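Local structure of monomethylamine methyltransferase mtmB1 (Methanosarcina barkeri, 1TV3) at residues A122-Q127 with E362-V367; S330-Y335 with S350-T355. The protein catalyses transfer of the methyl group of monomethylamine to the corrinoid cofactor of MtmC, a step in methane formation from methylamine. All coordinates share one frame; numbering follows the deposited sequence.

Contact 1 (A122-Q127 with E362-V367). With BG4 (5-(hydroxy-methyl-amino)-3-methyl-pyrrolidine-2-carboxylic acid), chain B.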
ATOM      1  N   ALA A 122      12.909 -30.949  13.152  1.00 24.88           N
ATOM      2  CA  ALA A 122      12.031 -29.790  13.040  1.00 23.45           C
ATOM      3  C   ALA A 122      10.574 -30.226  12.893  1.00 23.35           C
ATOM      4  O   ALA A 122      10.272 -31.225  12.240  1.00 23.58           O
ATOM      5  CB  ALA A 122      12.446 -28.932  11.846  1.00 23.34           C
ATOM      6  N   LYS A 123       9.675 -29.469  13.511  1.00 23.53           N
ATOM      7  CA  LYS A 123       8.246 -29.761  13.458  1.00 23.92           C
ATOM      8  C   LYS A 123       7.628 -29.246  12.157  1.00 23.09           C
ATOM      9  O   LYS A 123       7.995 -28.180  11.661  1.00 23.46           O
ATOM     10  CB  LYS A 123       7.545 -29.100  14.646  1.00 22.98           C
ATOM     11  CG  LYS A 123       6.052 -29.373  14.751  1.00 21.66           C
ATOM     12  CD  LYS A 123       5.453 -28.592  15.919  1.00 21.56           C
ATOM     13  CE  LYS A 123       3.964 -28.872  16.087  1.00 21.44           C
ATOM     14  NZ  LYS A 123       3.338 -27.967  17.099  1.00 20.76           N
ATOM     15  N   PRO A 124       6.697 -30.009  11.574  1.00 21.32           N
ATOM     16  CA  PRO A 124       6.092 -29.520  10.333  1.00 21.82           C
ATOM     17  C   PRO A 124       5.133 -28.368  10.632  1.00 21.71           C
ATOM     18  O   PRO A 124       4.800 -28.109  11.790  1.00 21.50           O
ATOM     19  CB  PRO A 124       5.369 -30.754   9.791  1.00 22.53           C
ATOM     20  CG  PRO A 124       5.016 -31.514  11.034  1.00 21.33           C
ATOM     21  CD  PRO A 124       6.273 -31.389  11.864  1.00 20.28           C
ATOM     22  N   ILE A 125       4.711 -27.664   9.591  1.00 21.54           N
ATOM     23  CA  ILE A 125       3.773 -26.568   9.758  1.00 20.61           C
ATOM     24  C   ILE A 125       2.408 -27.192  10.025  1.00 20.68           C
ATOM     25  O   ILE A 125       2.030 -28.173   9.384  1.00 21.30           O
ATOM     26  CB  ILE A 125       3.693 -25.696   8.480  1.00 21.49           C
ATOM     27  CG1 ILE A 125       5.027 -24.978   8.254  1.00 21.39           C
ATOM     28  CG2 ILE A 125       2.551 -24.690   8.598  1.00 20.28           C
ATOM     29  CD1 ILE A 125       5.444 -24.075   9.408  1.00 24.12           C
ATOM     30  N   VAL A 126       1.673 -26.633  10.978  1.00 20.81           N
ATOM     31  CA  VAL A 126       0.352 -27.150  11.314  1.00 18.75           C
ATOM     32  C   VAL A 126      -0.726 -26.265  10.700  1.00 19.46           C
ATOM     33  O   VAL A 126      -0.946 -25.133  11.141  1.00 20.33           O
ATOM     34  CB  VAL A 126       0.141 -27.207  12.847  1.00 18.72           C
ATOM     35  CG1 VAL A 126      -1.262 -27.710  13.166  1.00 18.58           C
ATOM     36  CG2 VAL A 126       1.178 -28.117  13.480  1.00 18.73           C
ATOM     37  N   GLN A 127      -1.382 -26.783   9.668  1.00 18.56           N
ATOM     38  CA  GLN A 127      -2.448 -26.059   8.990  1.00 18.45           C
ATOM     39  C   GLN A 127      -3.771 -26.633   9.488  1.00 19.83           C
ATOM     40  O   GLN A 127      -4.167 -27.729   9.091  1.00 18.71           O
ATOM     41  CB  GLN A 127      -2.329 -26.239   7.477  1.00 18.06           C
ATOM     42  CG  GLN A 127      -3.316 -25.402   6.682  1.00 19.37           C
ATOM     43  CD  GLN A 127      -2.851 -25.172   5.259  1.00 21.17           C
ATOM     44  OE1 GLN A 127      -3.045 -26.015   4.377  1.00 21.87           O
ATOM     45  NE2 GLN A 127      -2.212 -24.031   5.031  1.00 17.72           N
ATOM     46  N   GLU A 362       6.133 -31.265   5.012  1.00 19.81           N
ATOM     47  CA  GLU A 362       6.404 -29.915   5.497  1.00 21.16           C
ATOM     48  C   GLU A 362       5.154 -29.301   6.117  1.00 21.04           C
ATOM     49  O   GLU A 362       5.246 -28.446   7.000  1.00 21.73           O
ATOM     50  CB  GLU A 362       6.876 -28.998   4.362  1.00 20.99           C
ATOM     51  CG  GLU A 362       8.319 -29.176   3.921  1.00 22.21           C
ATOM     52  CD  GLU A 362       8.548 -30.443   3.122  1.00 22.65           C
ATOM     53  OE1 GLU A 362       7.635 -30.853   2.370  1.00 23.39           O
ATOM     54  OE2 GLU A 362       9.654 -31.015   3.232  1.00 24.90           O
ATOM     55  N   ILE A 363       3.988 -29.749   5.655  1.00 20.25           N
ATOM     56  CA  ILE A 363       2.719 -29.216   6.135  1.00 19.10           C
ATOM     57  C   ILE A 363       1.675 -30.290   6.427  1.00 20.67           C
ATOM     58  O   ILE A 363       1.494 -31.223   5.648  1.00 20.75           O
ATOM     59  CB  ILE A 363       2.120 -28.240   5.090  1.00 18.21           C
ATOM     60  CG1 ILE A 363       3.088 -27.076   4.847  1.00 17.13           C
ATOM     61  CG2 ILE A 363       0.760 -27.731   5.555  1.00 17.61           C
ATOM     62  CD1 ILE A 363       2.685 -26.170   3.688  1.00 14.18           C
ATOM     63  N   LEU A 364       0.999 -30.153   7.561  1.00 20.46           N
ATOM     64  CA  LEU A 364      -0.063 -31.081   7.939  1.00 19.83           C
ATOM     65  C   LEU A 364      -1.344 -30.258   7.823  1.00 20.35           C
ATOM     66  O   LEU A 364      -1.485 -29.235   8.492  1.00 21.05           O
ATOM     67  CB  LEU A 364       0.117 -31.555   9.381  1.00 18.97           C
ATOM     68  CG  LEU A 364       1.503 -32.066   9.780  1.00 19.21           C
ATOM     69  CD1 LEU A 364       1.426 -32.644  11.186  1.00 18.19           C
ATOM     70  CD2 LEU A 364       1.990 -33.120   8.788  1.00 17.05           C
ATOM     71  N   SER A 365      -2.270 -30.697   6.978  1.00 19.26           N
ATOM     72  CA  SER A 365      -3.511 -29.957   6.768  1.00 19.48           C
ATOM     73  C   SER A 365      -4.734 -30.778   7.192  1.00 20.95           C
ATOM     74  O   SER A 365      -5.150 -31.701   6.482  1.00 19.81           O
ATOM     75  CB  SER A 365      -3.611 -29.568   5.288  1.00 17.68           C
ATOM     76  OG  SER A 365      -4.565 -28.546   5.073  1.00 21.58           O
ATOM     77  N   GLY A 366      -5.298 -30.440   8.352  1.00 20.03           N
ATOM     78  CA  GLY A 366      -6.455 -31.156   8.865  1.00 20.88           C
ATOM     79  C   GLY A 366      -7.254 -30.327   9.858  1.00 21.25           C
ATOM     80  O   GLY A 366      -6.884 -29.185  10.135  1.00 21.22           O
ATOM     81  N   VAL A 367      -8.313 -30.893  10.439  1.00 21.34           N
ATOM     82  CA  VAL A 367      -8.736 -32.273  10.204  1.00 19.37           C
ATOM     83  C   VAL A 367     -10.174 -32.354   9.691  1.00 20.70           C
ATOM     84  O   VAL A 367     -11.087 -31.794  10.297  1.00 20.23           O
ATOM     85  CB  VAL A 367      -8.635 -33.090  11.522  1.00 18.47           C
ATOM     86  CG1 VAL A 367      -9.085 -34.523  11.297  1.00 18.43           C
ATOM     87  CG2 VAL A 367      -7.200 -33.047  12.050  1.00 16.50           C
TER
HETATM   88  C1  BG4 B 459      -6.796 -28.934   2.120  1.00 24.03           C
HETATM   89  C2  BG4 B 459      -7.765 -29.935   1.496  1.00 24.56           C
HETATM   90  C3  BG4 B 459      -9.206 -29.668   1.910  1.00 26.88           C
HETATM   91  C4  BG4 B 459      -9.804 -28.857   0.750  1.00 25.42           C
HETATM   92  C5  BG4 B 459      -9.075 -29.311  -0.515  1.00 25.26           C
HETATM   93  C6  BG4 B 459      -9.818 -30.967   2.068  1.00 26.66           C
HETATM   94  N1  BG4 B 459      -7.758 -29.907  -0.035  1.00 23.16           N
HETATM   95  O1  BG4 B 459      -6.239 -29.218   3.194  1.00 21.80           O
HETATM   96  N2  BG4 B 459      -8.792 -28.188  -1.367  1.00 28.42           N
HETATM   97  O2  BG4 B 459      -7.816 -27.159  -0.996  1.00 28.04           O
HETATM   98  C7  BG4 B 459      -8.414 -28.671  -2.687  1.00 26.89           C

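Contact 2 (S330-Y335 with S350-T355). With BG4 (5-(hydroxy-methyl-amino)-3-methyl-pyrrolidine-2-carboxylic acid), chain B.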
ATOM      1  N   SER A 330       5.885 -30.401   0.356  1.00 19.61           N
ATOM      2  CA  SER A 330       4.598 -31.083   0.331  1.00 20.33           C
ATOM      3  C   SER A 330       3.883 -31.162   1.669  1.00 21.22           C
ATOM      4  O   SER A 330       4.438 -30.834   2.722  1.00 21.67           O
ATOM      5  CB  SER A 330       4.775 -32.507  -0.200  1.00 20.48           C
ATOM      6  OG  SER A 330       5.431 -33.313   0.765  1.00 19.60           O
ATOM      7  N   GLY A 331       2.636 -31.613   1.600  1.00 20.85           N
ATOM      8  CA  GLY A 331       1.818 -31.777   2.784  1.00 20.36           C
ATOM      9  C   GLY A 331       0.861 -32.929   2.560  1.00 21.15           C
ATOM     10  O   GLY A 331       0.866 -33.549   1.489  1.00 20.31           O
ATOM     11  N   ASN A 332       0.042 -33.221   3.564  1.00 20.92           N
ATOM     12  CA  ASN A 332      -0.939 -34.296   3.464  1.00 21.98           C
ATOM     13  C   ASN A 332      -2.207 -33.838   4.188  1.00 21.80           C
ATOM     14  O   ASN A 332      -2.125 -33.084   5.163  1.00 22.16           O
ATOM     15  CB  ASN A 332      -0.376 -35.585   4.087  1.00 20.27           C
ATOM     16  CG  ASN A 332      -1.140 -36.828   3.653  1.00 20.83           C
ATOM     17  OD1 ASN A 332      -1.911 -36.791   2.690  1.00 19.42           O
ATOM     18  ND2 ASN A 332      -0.921 -37.936   4.353  1.00 19.55           N
ATOM     19  N   GLN A 333      -3.371 -34.267   3.697  1.00 21.79           N
ATOM     20  CA  GLN A 333      -4.651 -33.880   4.291  1.00 21.73           C
ATOM     21  C   GLN A 333      -5.257 -35.006   5.125  1.00 22.10           C
ATOM     22  O   GLN A 333      -5.052 -36.184   4.839  1.00 22.29           O
ATOM     23  CB  GLN A 333      -5.625 -33.420   3.201  1.00 21.10           C
ATOM     24  CG  GLN A 333      -5.879 -34.438   2.115  1.00 20.33           C
ATOM     25  CD  GLN A 333      -6.489 -33.809   0.880  1.00 20.88           C
ATOM     26  OE1 GLN A 333      -7.632 -33.355   0.898  1.00 20.90           O
ATOM     27  NE2 GLN A 333      -5.718 -33.769  -0.201  1.00 16.70           N
ATOM     28  N   TYR A 334      -6.020 -34.624   6.145  1.00 21.82           N
ATOM     29  CA  TYR A 334      -6.603 -35.568   7.094  1.00 21.96           C
ATOM     30  C   TYR A 334      -8.097 -35.858   6.997  1.00 22.19           C
ATOM     31  O   TYR A 334      -8.933 -34.974   7.217  1.00 21.96           O
ATOM     32  CB  TYR A 334      -6.281 -35.094   8.521  1.00 20.80           C
ATOM     33  CG  TYR A 334      -4.805 -35.115   8.856  1.00 20.08           C
ATOM     34  CD1 TYR A 334      -3.872 -34.462   8.046  1.00 20.07           C
ATOM     35  CD2 TYR A 334      -4.334 -35.827   9.962  1.00 18.84           C
ATOM     36  CE1 TYR A 334      -2.510 -34.525   8.324  1.00 21.06           C
ATOM     37  CE2 TYR A 334      -2.973 -35.898  10.250  1.00 19.89           C
ATOM     38  CZ  TYR A 334      -2.066 -35.249   9.423  1.00 21.16           C
ATOM     39  OH  TYR A 334      -0.717 -35.357   9.673  1.00 21.45           O
ATOM     40  N   TYR A 335      -8.419 -37.112   6.687  1.00 20.88           N
ATOM     41  CA  TYR A 335      -9.806 -37.561   6.587  1.00 21.70           C
ATOM     42  C   TYR A 335     -10.052 -38.800   7.453  1.00 23.43           C
ATOM     43  O   TYR A 335      -9.960 -39.933   6.974  1.00 22.72           O
ATOM     44  CB  TYR A 335     -10.177 -37.891   5.139  1.00 21.49           C
ATOM     45  CG  TYR A 335     -10.591 -36.702   4.300  1.00 22.52           C
ATOM     46  CD1 TYR A 335      -9.640 -35.889   3.674  1.00 22.76           C
ATOM     47  CD2 TYR A 335     -11.941 -36.398   4.120  1.00 21.25           C
ATOM     48  CE1 TYR A 335     -10.027 -34.801   2.886  1.00 22.60           C
ATOM     49  CE2 TYR A 335     -12.339 -35.318   3.341  1.00 23.68           C
ATOM     50  CZ  TYR A 335     -11.379 -34.525   2.725  1.00 25.02           C
ATOM     51  OH  TYR A 335     -11.783 -33.465   1.948  1.00 28.14           O
ATOM     52  N   SER A 350      -4.047 -38.853  14.828  1.00 21.76           N
ATOM     53  CA  SER A 350      -2.735 -39.018  15.438  1.00 22.05           C
ATOM     54  C   SER A 350      -1.851 -39.947  14.618  1.00 22.74           C
ATOM     55  O   SER A 350      -0.676 -39.654  14.387  1.00 23.83           O
ATOM     56  CB  SER A 350      -2.868 -39.564  16.863  1.00 22.22           C
ATOM     57  OG  SER A 350      -3.521 -38.630  17.707  1.00 24.50           O
ATOM     58  N   ALA A 351      -2.414 -41.070  14.183  1.00 22.25           N
ATOM     59  CA  ALA A 351      -1.656 -42.031  13.382  1.00 22.74           C
ATOM     60  C   ALA A 351      -1.113 -41.355  12.124  1.00 21.48           C
ATOM     61  O   ALA A 351       0.045 -41.563  11.752  1.00 21.60           O
ATOM     62  CB  ALA A 351      -2.540 -43.223  12.999  1.00 21.33           C
ATOM     63  N   GLN A 352      -1.941 -40.542  11.471  1.00 21.10           N
ATOM     64  CA  GLN A 352      -1.486 -39.864  10.263  1.00 21.41           C
ATOM     65  C   GLN A 352      -0.437 -38.796  10.575  1.00 21.42           C
ATOM     66  O   GLN A 352       0.518 -38.621   9.817  1.00 23.14           O
ATOM     67  CB  GLN A 352      -2.652 -39.227   9.513  1.00 21.01           C
ATOM     68  CG  GLN A 352      -2.248 -38.781   8.114  1.00 22.76           C
ATOM     69  CD  GLN A 352      -3.403 -38.245   7.296  1.00 24.99           C
ATOM     70  OE1 GLN A 352      -4.552 -38.662   7.469  1.00 24.31           O
ATOM     71  NE2 GLN A 352      -3.100 -37.327   6.381  1.00 24.10           N
ATOM     72  N   SER A 353      -0.613 -38.082  11.685  1.00 21.66           N
ATOM     73  CA  SER A 353       0.339 -37.045  12.081  1.00 21.01           C
ATOM     74  C   SER A 353       1.716 -37.671  12.315  1.00 21.48           C
ATOM     75  O   SER A 353       2.742 -37.118  11.911  1.00 20.78           O
ATOM     76  CB  SER A 353      -0.148 -36.339  13.350  1.00 21.76           C
ATOM     77  OG  SER A 353       0.771 -35.344  13.768  1.00 24.78           O
ATOM     78  N   ILE A 354       1.741 -38.830  12.967  1.00 20.30           N
ATOM     79  CA  ILE A 354       3.003 -39.522  13.214  1.00 20.79           C
ATOM     80  C   ILE A 354       3.638 -39.887  11.870  1.00 20.91           C
ATOM     81  O   ILE A 354       4.823 -39.635  11.631  1.00 19.41           O
ATOM     82  CB  ILE A 354       2.780 -40.825  14.024  1.00 21.22           C
ATOM     83  CG1 ILE A 354       2.333 -40.488  15.447  1.00 20.26           C
ATOM     84  CG2 ILE A 354       4.055 -41.656  14.042  1.00 19.09           C
ATOM     85  CD1 ILE A 354       1.829 -41.689  16.228  1.00 22.24           C
ATOM     86  N   THR A 355       2.834 -40.477  10.992  1.00 20.97           N
ATOM     87  CA  THR A 355       3.306 -40.888   9.674  1.00 21.59           C
ATOM     88  C   THR A 355       3.829 -39.710   8.855  1.00 22.24           C
ATOM     89  O   THR A 355       4.943 -39.754   8.330  1.00 22.24           O
ATOM     90  CB  THR A 355       2.178 -41.571   8.872  1.00 22.33           C
ATOM     91  OG1 THR A 355       1.689 -42.701   9.603  1.00 22.27           O
ATOM     92  CG2 THR A 355       2.692 -42.033   7.511  1.00 22.59           C
TER
HETATM   93  C1  BG4 B 459      -6.796 -28.934   2.120  1.00 24.03           C
HETATM   94  C2  BG4 B 459      -7.765 -29.935   1.496  1.00 24.56           C
HETATM   95  C3  BG4 B 459      -9.206 -29.668   1.910  1.00 26.88           C
HETATM   96  C4  BG4 B 459      -9.804 -28.857   0.750  1.00 25.42           C
HETATM   97  C5  BG4 B 459      -9.075 -29.311  -0.515  1.00 25.26           C
HETATM   98  C6  BG4 B 459      -9.818 -30.967   2.068  1.00 26.66           C
HETATM   99  N1  BG4 B 459      -7.758 -29.907  -0.035  1.00 23.16           N
HETATM  100  O1  BG4 B 459      -6.239 -29.218   3.194  1.00 21.80           O
HETATM  101  N2  BG4 B 459      -8.792 -28.188  -1.367  1.00 28.42           N
HETATM  102  O2  BG4 B 459      -7.816 -27.159  -0.996  1.00 28.04           O
HETATM  103  C7  BG4 B 459      -8.414 -28.671  -2.687  1.00 26.89           C

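Contact 1 (A122-Q127 with E362-V367)
Ser365 and Gln127 sit side by side on two parallel strands, and their polar ends come together next to the bound pyrrolidine group BG4. The serine hydroxyl is swung anti to its backbone nitrogen (chi1 -163°), which carries OG toward the ligand, where it donates a hydrogen bond of 2.6 Å to BG4 O1. Gln127 holds its CG in the same trans position (chi1 -174°) and runs on extended, so that its amide travels beside the serine and OE1 stops 3.0 Å from Ser365 OG. At the other end of that amide, NE2 is bonded to Thr155 OG1 on the next strand, which is likely to limit how the amide can turn. Nearer the strand starts the same face becomes apolar. The CG2 branch of Ile363 lies 3.9 Å from Gln127 CB, while its CG1 branch meets Ile125 at CB, also at 3.9 Å; the far end of Ile125 leads away. On the reverse face Leu364 crosses the ring of Pro124, its CD1 methyl resting 3.8 Å from Pro124 CG, and Ala390 of helix 380-393 touches both residues. Between the two faces the backbones are laced in a parallel ladder, the strand axes 4.8 Å apart and 16° off parallel. Ile125 N bonds to Glu362 O, and Leu364 N to Ile125 O. Gln127 N then gives a 2.7 Å bond to Leu364 O, and Gly366 N reaches back to Gln127 O at 3.0 Å. Strands 125-128 and 363-366 are the first and last of the eight principal parallel strands; their pairing is the seam that closes a TIM barrel, with Gln127 and Ser365 facing the pocket inside and Leu364 facing the surrounding helices.

Contact 2 (S330-Y335 with S350-T355)
Gln352 lies over one face of the Tyr334 ring, where helix 343-359 packs back on segment 330-335, on strand 330-333, within a beta-alpha-beta unit of the TIM barrel. The tight part is this stack. Amide and ring planes are only 10° apart, with NE2 3.4 Å from Tyr334 CD1, and Gln352 CG makes a CH-pi contact 3.9 Å from the ring centroid. Tyr334 OH reaches the helix backbone, 3.1 Å from Ser353 CA. With CG anti to the backbone nitrogen (chi1 -168°) and the chain extended, the Gln352 amide spans the gap from helix to strand. There NE2 gives a nearly straight hydrogen bond (176°) to Gln333 O at 2.7 Å, coming from above the carbonyl plane and not along a lone pair, while OE1 is bonded to Thr306 OG1. Asn332 ND2 approaches the same NE2 but is itself a donor, and is hydrogen-bonded to Asp356 OD1 instead. Were Tyr334 an alanine, the Gln352 amide would probably lose the face it lies on, and a gap would open beside Ser353. Helix contact thins out on the other side of the strand: the buried Gln333 and partly exposed Tyr335 point away, and their polar ends lie by BG4. Gln333 NE2 is bonded to Glu259 OE1, and the methyl C6 of BG4 sits 3.4 Å from Gln333 OE1 and 3.2 Å from Tyr335 OH.

How the contacts relate
Contact 2 is nested in the chain loop that contact 1 closes, and their centres are about 8 Å apart. Strand 363-366, one side of contact 1, follows helix 343-359 of contact 2 in the chain and lies between strands 125-128 and 330-333. Glu362 OE1 accepts a probable hydrogen bond from Ser330 N (2.7 Å), and Ser365 N probably bonds to Asn332 O (3.0 Å). Behind the sheet, Leu364 CD2 packs 3.6 Å from Tyr334 OH, so the outward side of contact 1 meets the ring of contact 2. Both contacts reach BG4 from the barrel wall, at different atoms. Glu205 and Glu259 also hydrogen-bond to it; its C1 carries one oxygen and Lys202 NZ is close by, consistent with an amide link that makes ring and lysine one modified pyrrolysine.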